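Local coordinates for protein acyl-CoA thioesterase II TesB2 (Mycobacterium marinum, PDB 3U0A) that probably hydrolyses fatty acyl-CoA thioesters to free fatty acids and coenzyme A, as a member of the C/M/P thioester hydrolase family, at residues Asp160-Leu165 with Gln171-Phe176; Pro127-Leu132 with Asp234-Tyr239; Val80-Asp85 with Val90-Asn95. All coordinates share one frame; numbering follows the deposited sequence. Where two conformers were deposited one is given.

Interaction 1: Asp160-Leu165 with Gln171-Phe176; sequences DLLAPL and QQQVWF
The carboxamide of Gln171 reaches from the start of its strand to the loop backbone opposite and uses both of its ends there. OE1 takes the N-H of Leu165 at 3.0 Å in a nearly straight bond (171°), while Gln171 NE2 donates to Ala163 O at 3.3 Å, longer and more bent at 141°. A carbonyl and the N-H two residues further on are thus satisfied by one flat group, as the N-H and C=O of one residue in a parallel strand would satisfy them. Glutamine suits the place because it is both donor and acceptor and has the length to span the gap: its chain is extended beyond CG (chi2 168°), which carries the amide out to the loop. Pro164, between the two bonded residues, has no N-H of its own to satisfy, and its CA lies 3.5 Å from Gln171 OE1.

Leu162 supplies the apolar part. Its CD1 sits 3.7 Å from the backbone Gln171 O, and its CD2 rests 3.5 Å from Gln171 NE2, beside the aliphatic CB of the same glutamine. The branch point, Leu162 CG, approaches Gln173 OE1 to 3.8 Å, a van der Waals contact; Gln173 NE2 donates to Asp240 OD1. The intervening Gln172 points from the strand away from the loop, and its NE2 bonds to Gln241 OE1. At the outer end Leu165 packs on Lys168 of the second subunit.

The backbone of strand 171-178 bonds to Val157 and Arg155 on one flank and to strand 237-247 on the other. The loop tied down by Gln171 joins two adjacent antiparallel strands, 152-156 and 171-178, in the C-terminal HotDog domain of this double-hotdog thioesterase.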
loop_
_atom_site.group_PDB
_atom_site.type_symbol
_atom_site.label_atom_id
_atom_site.label_comp_id
_atom_site.label_asym_id
_atom_site.label_seq_id
_atom_site.Cartn_x
_atom_site.Cartn_y
_atom_site.Cartn_z
ATOM N N ASP A 160 21.767 11.580 -15.309
ATOM C CA ASP A 160 21.637 12.322 -16.594
ATOM C C ASP A 160 20.784 11.689 -17.693
ATOM O O ASP A 160 20.427 12.368 -18.648
ATOM C CB ASP A 160 23.026 12.578 -17.207
ATOM C CG ASP A 160 23.680 13.809 -16.646
ATOM O OD1 ASP A 160 22.962 14.631 -16.031
ATOM O OD2 ASP A 160 24.906 13.973 -16.816
ATOM N N LEU A 161 20.514 10.394 -17.598
ATOM C CA LEU A 161 19.669 9.725 -18.587
ATOM C C LEU A 161 18.217 9.528 -18.090
ATOM O O LEU A 161 17.342 9.077 -18.861
ATOM C CB LEU A 161 20.296 8.393 -19.004
ATOM C CG LEU A 161 21.736 8.566 -19.502
ATOM C CD1 LEU A 161 22.401 7.212 -19.826
ATOM C CD2 LEU A 161 21.760 9.557 -20.680
ATOM N N LEU A 162 17.958 9.847 -16.828
ATOM C CA LEU A 162 16.683 9.491 -16.241
ATOM C C LEU A 162 15.629 10.436 -16.791
ATOM O O LEU A 162 15.851 11.639 -16.819
ATOM C CB LEU A 162 16.764 9.609 -14.723
ATOM C CG LEU A 162 15.527 9.244 -13.908
ATOM C CD1 LEU A 162 15.981 8.837 -12.503
ATOM C CD2 LEU A 162 14.538 10.403 -13.879
ATOM N N ALA A 163 14.492 9.909 -17.226
ATOM C CA ALA A 163 13.411 10.753 -17.738
ATOM C C ALA A 163 12.601 11.303 -16.558
ATOM O O ALA A 163 11.816 10.565 -15.946
ATOM C CB ALA A 163 12.506 9.957 -18.681
ATOM N N PRO A 164 12.816 12.591 -16.206
ATOM C CA PRO A 164 12.151 13.066 -15.004
ATOM C C PRO A 164 10.668 13.394 -15.262
ATOM O O PRO A 164 10.259 13.637 -16.391
ATOM C CB PRO A 164 12.970 14.330 -14.612
ATOM C CG PRO A 164 14.040 14.490 -15.647
ATOM C CD PRO A 164 13.633 13.653 -16.826
ATOM N N LEU A 165 9.878 13.377 -14.197
ATOM C CA LEU A 165 8.519 13.853 -14.229
ATOM C C LEU A 165 8.410 15.187 -13.494
ATOM O O LEU A 165 9.231 15.513 -12.623
ATOM C CB LEU A 165 7.556 12.842 -13.580
ATOM C CG LEU A 165 7.425 11.427 -14.185
ATOM C CD1 LEU A 165 6.561 10.642 -13.203
ATOM C CD2 LEU A 165 6.898 11.386 -15.632
ATOM N N GLN A 171 13.724 10.539 -7.866
ATOM C CA GLN A 171 13.396 9.417 -8.744
ATOM C C GLN A 171 14.618 8.558 -8.870
ATOM O O GLN A 171 15.756 9.036 -8.796
ATOM C CB GLN A 171 12.994 9.876 -10.182
ATOM C CG GLN A 171 11.598 10.466 -10.301
ATOM C CD GLN A 171 11.367 11.154 -11.637
ATOM O OE1 GLN A 171 11.278 12.384 -11.705
ATOM N NE2 GLN A 171 11.264 10.367 -12.704
ATOM N N GLN A 172 14.377 7.284 -9.105
ATOM C CA GLN A 172 15.456 6.394 -9.434
ATOM C C GLN A 172 14.958 5.264 -10.320
ATOM O O GLN A 172 13.866 4.764 -10.120
ATOM C CB GLN A 172 16.089 5.870 -8.168
ATOM C CG GLN A 172 16.981 4.683 -8.404
ATOM C CD GLN A 172 17.901 4.415 -7.243
ATOM O OE1 GLN A 172 19.050 4.833 -7.293
ATOM N NE2 GLN A 172 17.411 3.738 -6.183
ATOM N N GLN A 173 15.763 4.895 -11.314
ATOM C CA GLN A 173 15.450 3.778 -12.194
ATOM C C GLN A 173 16.538 2.729 -12.166
ATOM O O GLN A 173 17.717 3.049 -12.350
ATOM C CB GLN A 173 15.181 4.279 -13.611
ATOM C CG GLN A 173 13.766 4.816 -13.734
ATOM C CD GLN A 173 13.559 5.702 -14.936
ATOM O OE1 GLN A 173 14.511 6.024 -15.657
ATOM N NE2 GLN A 173 12.310 6.096 -15.173
ATOM N N VAL A 174 16.125 1.479 -11.925
ATOM C CA VAL A 174 17.028 0.332 -11.886
ATOM C C VAL A 174 16.528 -0.828 -12.740
ATOM O O VAL A 174 15.366 -1.221 -12.642
ATOM C CB VAL A 174 17.215 -0.190 -10.448
ATOM C CG1 VAL A 174 18.386 -1.154 -10.407
ATOM C CG2 VAL A 174 17.458 0.961 -9.488
ATOM N N TRP A 175 17.407 -1.390 -13.560
ATOM C CA TRP A 175 17.102 -2.634 -14.263
ATOM C C TRP A 175 17.671 -3.788 -13.510
ATOM O O TRP A 175 18.797 -3.752 -13.064
ATOM C CB TRP A 175 17.734 -2.653 -15.626
ATOM C CG TRP A 175 17.118 -1.778 -16.659
ATOM C CD1 TRP A 175 17.506 -0.509 -17.021
ATOM C CD2 TRP A 175 16.014 -2.112 -17.551
ATOM N NE1 TRP A 175 16.723 -0.036 -18.029
ATOM C CE2 TRP A 175 15.809 -0.951 -18.394
ATOM C CE3 TRP A 175 15.217 -3.220 -17.730
ATOM C CZ2 TRP A 175 14.837 -0.916 -19.369
ATOM C CZ3 TRP A 175 14.215 -3.176 -18.691
ATOM C CH2 TRP A 175 14.031 -2.047 -19.498
ATOM N N PHE A 176 16.906 -4.851 -13.398
ATOM C CA PHE A 176 17.383 -6.032 -12.698
ATOM C C PHE A 176 16.927 -7.295 -13.379
ATOM O O PHE A 176 15.903 -7.320 -14.058
ATOM C CB PHE A 176 17.008 -6.033 -11.187
ATOM C CG PHE A 176 15.511 -6.072 -10.888
ATOM C CD1 PHE A 176 14.879 -7.250 -10.454
ATOM C CD2 PHE A 176 14.719 -4.911 -10.975
ATOM C CE1 PHE A 176 13.509 -7.266 -10.141
ATOM C CE2 PHE A 176 13.337 -4.943 -10.684
ATOM C CZ PHE A 176 12.744 -6.120 -10.257
#

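Interaction 2: Pro127-Leu132 with Asp234-Tyr239; sequences PPPDDL and DEWLLY
Pro129 sets the CB-CG edge of its pyrrolidine ring on one face of the Trp236 indole, with CG almost exactly above the five-membered ring: Pro129 CG is 3.6 Å from the centroid of that ring in Trp236 and only 4° off its normal. This is a CH-pi contact in which the slightly polarised C-H bonds of proline meet the electron-rich face of the indole. The neighbouring Pro129 CB broadens the overlap toward the six-membered ring, coming to 3.8 Å from Trp236 CE2 at the fusion of the two rings. Proline suits the place because its rigid ring holds CB and CG out as a small, fixed apolar edge with no polar atom to satisfy, and tryptophan answers with the widest aromatic surface of any residue.

Backbone geometry fixes the proline. The N-H of Leu132 bonds to Pro129 O at 2.9 Å, closing a type I beta-turn through Asp130 and Asp131, and the same carbonyl also accepts from Arg155 NH1. On the other partner, chi1 of -74° sets Trp236 CG anti to the carbonyl carbon and swings the indole toward the turn.

Just after Trp236 the chain enters strand 237-247, whose side chains alternate in direction. Trp236 and Leu238 both pack against Trp175 of strand 171-178, and Trp236 also touches Asp153 and Arg155 of strand 152-156. Leu237 and Tyr239 instead meet Phe176 and, on strand 250-259, Ile257; Tyr239 OH also bonds to Ser197 OG of helix 186-200. The proline turn, itself in a long loop and resting on Gln260 as well, thus covers an aromatic patch at the beginning of strand 237-247, on the side where Trp175 lies, while the helix is met by Tyr239.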
loop_
_atom_site.group_PDB
_atom_site.type_symbol
_atom_site.label_atom_id
_atom_site.label_comp_id
_atom_site.label_asym_id
_atom_site.label_seq_id
_atom_site.Cartn_x
_atom_site.Cartn_y
_atom_site.Cartn_z
ATOM N N PRO A 127 16.793 4.050 -20.836
ATOM C CA PRO A 127 17.710 3.545 -21.824
ATOM C C PRO A 127 17.756 2.037 -21.668
ATOM O O PRO A 127 17.439 1.540 -20.585
ATOM C CB PRO A 127 19.038 4.202 -21.451
ATOM C CG PRO A 127 18.903 4.557 -20.025
ATOM C CD PRO A 127 17.461 4.826 -19.780
ATOM N N PRO A 128 18.116 1.305 -22.739
ATOM C CA PRO A 128 18.181 -0.128 -22.557
ATOM C C PRO A 128 19.241 -0.521 -21.521
ATOM O O PRO A 128 20.164 0.250 -21.260
ATOM C CB PRO A 128 18.548 -0.647 -23.951
ATOM C CG PRO A 128 18.005 0.365 -24.880
ATOM C CD PRO A 128 18.089 1.682 -24.161
ATOM N N PRO A 129 19.100 -1.704 -20.912
ATOM C CA PRO A 129 20.108 -2.114 -19.920
ATOM C C PRO A 129 21.481 -2.393 -20.525
ATOM O O PRO A 129 22.498 -2.199 -19.876
ATOM C CB PRO A 129 19.523 -3.412 -19.351
ATOM C CG PRO A 129 18.612 -3.930 -20.427
ATOM C CD PRO A 129 18.055 -2.722 -21.120
ATOM N N ASP A 130 21.479 -2.824 -21.781
ATOM C CA ASP A 130 22.709 -3.368 -22.354
ATOM C C ASP A 130 23.826 -2.339 -22.480
ATOM O O ASP A 130 25.021 -2.717 -22.384
ATOM C CB ASP A 130 22.466 -4.115 -23.673
ATOM C CG ASP A 130 22.461 -5.625 -23.482
ATOM O OD1 ASP A 130 22.418 -6.071 -22.307
ATOM O OD2 ASP A 130 22.506 -6.352 -24.502
ATOM N N ASP A 131 23.471 -1.065 -22.623
ATOM C CA ASP A 131 24.467 -0.003 -22.681
ATOM C C ASP A 131 24.582 0.741 -21.323
ATOM O O ASP A 131 24.997 1.890 -21.276
ATOM C CB ASP A 131 24.183 0.952 -23.889
ATOM C CG ASP A 131 22.730 1.550 -23.896
ATOM O OD1 ASP A 131 22.098 1.643 -22.813
ATOM O OD2 ASP A 131 22.246 1.959 -24.998
ATOM N N LEU A 132 24.230 0.068 -20.227
ATOM C CA LEU A 132 24.423 0.620 -18.895
ATOM C C LEU A 132 25.386 -0.296 -18.164
ATOM O O LEU A 132 25.329 -1.507 -18.385
ATOM C CB LEU A 132 23.094 0.688 -18.139
ATOM C CG LEU A 132 22.081 1.755 -18.551
ATOM C CD1 LEU A 132 20.853 1.619 -17.661
ATOM C CD2 LEU A 132 22.645 3.167 -18.492
ATOM N N ASP A 234 13.979 -13.923 -14.423
ATOM C CA ASP A 234 15.226 -14.169 -15.142
ATOM C C ASP A 234 15.301 -13.433 -16.514
ATOM O O ASP A 234 16.206 -13.693 -17.327
ATOM C CB ASP A 234 15.482 -15.677 -15.331
ATOM C CG ASP A 234 14.264 -16.428 -15.865
ATOM O OD1 ASP A 234 13.236 -15.783 -16.170
ATOM O OD2 ASP A 234 14.332 -17.672 -15.936
ATOM N N GLU A 235 14.360 -12.514 -16.740
ATOM C CA GLU A 235 14.386 -11.598 -17.888
ATOM C C GLU A 235 14.398 -10.177 -17.357
ATOM O O GLU A 235 14.040 -9.953 -16.206
ATOM C CB GLU A 235 13.167 -11.831 -18.794
ATOM C CG GLU A 235 13.317 -13.055 -19.707
ATOM C CD GLU A 235 12.127 -13.293 -20.652
ATOM O OE1 GLU A 235 11.118 -12.500 -20.642
ATOM O OE2 GLU A 235 12.235 -14.277 -21.447
ATOM N N TRP A 236 14.807 -9.217 -18.174
ATOM C CA TRP A 236 14.910 -7.851 -17.691
ATOM C C TRP A 236 13.589 -7.287 -17.186
ATOM O O TRP A 236 12.549 -7.359 -17.877
ATOM C CB TRP A 236 15.497 -6.930 -18.757
ATOM C CG TRP A 236 16.989 -7.121 -18.972
ATOM C CD1 TRP A 236 17.620 -7.617 -20.096
ATOM C CD2 TRP A 236 18.080 -6.786 -18.040
ATOM N NE1 TRP A 236 18.969 -7.628 -19.921
ATOM C CE2 TRP A 236 19.315 -7.152 -18.716
ATOM C CE3 TRP A 236 18.144 -6.251 -16.752
ATOM C CZ2 TRP A 236 20.560 -6.997 -18.121
ATOM C CZ3 TRP A 236 19.398 -6.098 -16.162
ATOM C CH2 TRP A 236 20.587 -6.469 -16.843
ATOM N N LEU A 237 13.644 -6.757 -15.959
ATOM C CA LEU A 237 12.590 -5.939 -15.356
ATOM C C LEU A 237 13.135 -4.523 -15.106
ATOM O O LEU A 237 14.249 -4.361 -14.595
ATOM C CB LEU A 237 12.143 -6.546 -14.029
ATOM C CG LEU A 237 11.640 -7.973 -14.070
ATOM C CD1 LEU A 237 11.564 -8.541 -12.672
ATOM C CD2 LEU A 237 10.299 -8.072 -14.816
ATOM N N LEU A 238 12.362 -3.508 -15.477
ATOM C CA LEU A 238 12.685 -2.139 -15.118
ATOM C C LEU A 238 11.877 -1.679 -13.918
ATOM O O LEU A 238 10.640 -1.726 -13.912
ATOM C CB LEU A 238 12.416 -1.190 -16.255
ATOM C CG LEU A 238 12.457 0.326 -15.969
ATOM C CD1 LEU A 238 13.885 0.815 -15.778
ATOM C CD2 LEU A 238 11.807 1.052 -17.121
ATOM N N TYR A 239 12.604 -1.244 -12.901
ATOM C CA TYR A 239 12.004 -0.720 -11.734
ATOM C C TYR A 239 12.012 0.784 -11.801
ATOM O O TYR A 239 13.042 1.414 -11.631
ATOM C CB TYR A 239 12.766 -1.123 -10.505
ATOM C CG TYR A 239 11.885 -1.251 -9.304
ATOM C CD1 TYR A 239 10.569 -0.752 -9.279
ATOM C CD2 TYR A 239 12.363 -1.867 -8.167
ATOM C CE1 TYR A 239 9.764 -0.908 -8.139
ATOM C CE2 TYR A 239 11.571 -2.021 -7.028
ATOM C CZ TYR A 239 10.283 -1.573 -7.005
ATOM O OH TYR A 239 9.575 -1.814 -5.838
#

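Interaction 3: Val80-Asp85 with Val90-Asn95; sequences VERTRD and VTRRVN. With SO4 (sulfate ion), chain D.
Glu81 and Arg93 face each other in an antiparallel beta hairpin, strands 76-85 and 89-98 of the N-terminal HotDog domain, and exchange two backbone bonds, with Glu81 N to Arg93 O at 2.7 Å. Further along, Thr83 and Arg84 both face Thr91 in a classic beta bulge. Thr91 O accepts both their N-H groups, at 3.0 Å from Thr83 N, and a third bond from the side chain of Arg92.

Two salt bridges lie on the two faces of the hairpin. Arg93 grips Glu81 side-on: NH2 reaches the syn lone pair of Glu81 OE1 at 2.9 Å, while NE meets OE2 from above the carboxylate plane. Thr83 OG1 donates to that same OE2 at 2.7 Å, which steadies the carboxylate. On the face shared with Val80 and Val94, Arg92 holds Asp85 end-on, NH1 to OD2 at 2.7 Å and NH2 to OD1. The bend at chi2 (-64°) turns the guanidinium back across the hairpin, and NH2 also bonds to Thr52 O. Arginine suits this place because its several N-H groups serve Asp85, Thr52 O and Thr91 O together.

Packing completes the site of Arg92. Val90 CG1 lies over one face of its guanidinium and Arg82 CB over the opposite one, both toward the rim. The Val80 and Val94 side chains meet through CG2 methyls and pack against helix 34-51, whereas Thr83 and Thr91 meet Leu67 of the second subunit.

Exposed Arg82, extended from CG to NE, bonds through NE to Asn19 OD1; Arg82 NH2 donates to O1 of a sulfate, probably from the crystallisation liquor, at 3.3 Å.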
loop_
_atom_site.group_PDB
_atom_site.type_symbol
_atom_site.label_atom_id
_atom_site.label_comp_id
_atom_site.label_asym_id
_atom_site.label_seq_id
_atom_site.Cartn_x
_atom_site.Cartn_y
_atom_site.Cartn_z
ATOM N N VAL A 80 -0.389 -19.048 9.955
ATOM C CA VAL A 80 -1.348 -18.635 8.924
ATOM C C VAL A 80 -2.770 -18.640 9.481
ATOM O O VAL A 80 -3.130 -19.560 10.183
ATOM C CB VAL A 80 -1.305 -19.560 7.664
ATOM C CG1 VAL A 80 -2.204 -19.036 6.549
ATOM C CG2 VAL A 80 0.109 -19.709 7.159
ATOM N N GLU A 81 -3.552 -17.609 9.140
ATOM C CA GLU A 81 -4.964 -17.482 9.519
ATOM C C GLU A 81 -5.801 -17.473 8.254
ATOM O O GLU A 81 -5.533 -16.640 7.382
ATOM C CB GLU A 81 -5.173 -16.150 10.207
ATOM C CG GLU A 81 -6.626 -15.858 10.555
ATOM C CD GLU A 81 -6.810 -14.413 10.996
ATOM O OE1 GLU A 81 -6.386 -14.076 12.134
ATOM O OE2 GLU A 81 -7.322 -13.600 10.166
ATOM N N ARG A 82 -6.786 -18.374 8.124
ATOM C CA ARG A 82 -7.556 -18.453 6.858
ATOM C C ARG A 82 -8.680 -17.455 6.939
ATOM O O ARG A 82 -9.752 -17.778 7.335
ATOM C CB ARG A 82 -8.078 -19.851 6.562
ATOM C CG ARG A 82 -6.997 -20.892 6.624
ATOM C CD ARG A 82 -7.310 -22.199 5.897
ATOM N NE ARG A 82 -6.092 -23.009 5.866
ATOM C CZ ARG A 82 -5.894 -24.111 5.156
ATOM N NH1 ARG A 82 -6.844 -24.596 4.373
ATOM N NH2 ARG A 82 -4.719 -24.724 5.235
ATOM N N THR A 83 -8.406 -16.220 6.575
ATOM C CA THR A 83 -9.221 -15.153 7.043
ATOM C C THR A 83 -10.584 -15.211 6.351
ATOM O O THR A 83 -11.628 -15.037 6.984
ATOM C CB THR A 83 -8.516 -13.809 6.821
ATOM O OG1 THR A 83 -7.244 -13.840 7.467
ATOM C CG2 THR A 83 -9.340 -12.689 7.403
ATOM N N ARG A 84 -10.552 -15.501 5.055
ATOM C CA ARG A 84 -11.745 -15.622 4.241
ATOM C C ARG A 84 -11.470 -16.570 3.060
ATOM O O ARG A 84 -10.384 -16.535 2.435
ATOM C CB ARG A 84 -12.163 -14.235 3.763
ATOM C CG ARG A 84 -13.489 -14.116 2.983
ATOM C CD ARG A 84 -13.277 -14.153 1.463
ATOM N NE ARG A 84 -12.121 -13.347 1.001
ATOM C CZ ARG A 84 -12.197 -12.083 0.563
ATOM N NH1 ARG A 84 -13.383 -11.468 0.497
ATOM N NH2 ARG A 84 -11.091 -11.426 0.174
ATOM N N ASP A 85 -12.442 -17.432 2.809
ATOM C CA ASP A 85 -12.434 -18.332 1.672
ATOM C C ASP A 85 -13.785 -18.244 0.888
ATOM O O ASP A 85 -14.741 -18.919 1.210
ATOM C CB ASP A 85 -12.173 -19.776 2.148
ATOM C CG ASP A 85 -10.727 -20.013 2.519
ATOM O OD1 ASP A 85 -9.994 -20.595 1.708
ATOM O OD2 ASP A 85 -10.299 -19.587 3.611
ATOM N N VAL A 90 -9.751 -15.366 -1.898
ATOM C CA VAL A 90 -9.350 -15.951 -0.644
ATOM C C VAL A 90 -8.397 -14.955 0.011
ATOM O O VAL A 90 -7.604 -14.286 -0.664
ATOM C CB VAL A 90 -8.704 -17.333 -0.876
ATOM C CG1 VAL A 90 -7.942 -17.804 0.341
ATOM C CG2 VAL A 90 -9.757 -18.373 -1.279
ATOM N N THR A 91 -8.501 -14.801 1.327
ATOM C CA THR A 91 -7.612 -13.884 2.044
ATOM C C THR A 91 -6.911 -14.618 3.159
ATOM O O THR A 91 -7.541 -15.403 3.840
ATOM C CB THR A 91 -8.387 -12.691 2.664
ATOM O OG1 THR A 91 -9.217 -12.070 1.663
ATOM C CG2 THR A 91 -7.422 -11.661 3.240
ATOM N N ARG A 92 -5.625 -14.325 3.357
ATOM C CA ARG A 92 -4.833 -14.874 4.455
ATOM C C ARG A 92 -4.168 -13.804 5.306
ATOM O O ARG A 92 -3.816 -12.750 4.779
ATOM C CB ARG A 92 -3.760 -15.787 3.886
ATOM C CG ARG A 92 -4.303 -17.023 3.166
ATOM C CD ARG A 92 -5.050 -17.943 4.118
ATOM N NE ARG A 92 -5.511 -19.187 3.506
ATOM C CZ ARG A 92 -6.766 -19.467 3.168
ATOM N NH1 ARG A 92 -7.765 -18.584 3.346
ATOM N NH2 ARG A 92 -7.033 -20.638 2.630
ATOM N N ARG A 93 -4.017 -14.060 6.616
ATOM C CA ARG A 93 -3.080 -13.268 7.457
ATOM C C ARG A 93 -1.998 -14.195 7.950
ATOM O O ARG A 93 -2.279 -15.376 8.174
ATOM C CB ARG A 93 -3.756 -12.534 8.623
ATOM C CG ARG A 93 -4.620 -11.398 8.132
ATOM C CD ARG A 93 -5.108 -10.463 9.221
ATOM N NE ARG A 93 -5.790 -11.112 10.356
ATOM C CZ ARG A 93 -6.205 -10.488 11.488
ATOM N NH1 ARG A 93 -6.029 -9.160 11.698
ATOM N NH2 ARG A 93 -6.777 -11.207 12.442
ATOM N N VAL A 94 -0.775 -13.682 8.070
ATOM C CA VAL A 94 0.358 -14.457 8.550
ATOM C C VAL A 94 1.156 -13.651 9.572
ATOM O O VAL A 94 1.417 -12.444 9.355
ATOM C CB VAL A 94 1.349 -14.854 7.419
ATOM C CG1 VAL A 94 2.523 -15.652 7.994
ATOM C CG2 VAL A 94 0.671 -15.652 6.324
ATOM N N ASN A 95 1.543 -14.330 10.671
ATOM C CA ASN A 95 2.485 -13.801 11.648
ATOM C C ASN A 95 3.776 -14.628 11.660
ATOM O O ASN A 95 3.743 -15.805 11.911
ATOM C CB ASN A 95 1.891 -13.815 13.059
ATOM C CG ASN A 95 0.924 -12.672 13.327
ATOM O OD1 ASN A 95 0.810 -11.692 12.556
ATOM N ND2 ASN A 95 0.225 -12.784 14.453
HETATM S S SO4 D . -3.253 -28.411 4.609
HETATM O O1 SO4 D . -4.626 -28.006 5.096
HETATM O O2 SO4 D . -2.844 -27.551 3.468
HETATM O O3 SO4 D . -2.243 -28.227 5.698
HETATM O O4 SO4 D . -3.248 -29.900 4.267
#

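How the interactions relate
Interaction 3 comes first along the chain, in the N-terminal HotDog domain, and precedes both others in the sequence. The segments of interaction 2 are 102 residues apart in sequence, interaction 1 falls between them, and the two contacts meet at strands 171-178 and 237-247. Their centres are 11 Å apart and they touch directly: these strands are antiparallel neighbours, joined by probable hydrogen bonds such as Val174 O to Tyr239 N at 2.8 Å. Interaction 3 lies on the opposite side of the chain's centre, its own centre 37 Å from that of interaction 1 and 36 Å from that of interaction 2. The three contacts thus sample both halves of a double-hotdog chain, a local hairpin in one and loops packed onto strands in the other.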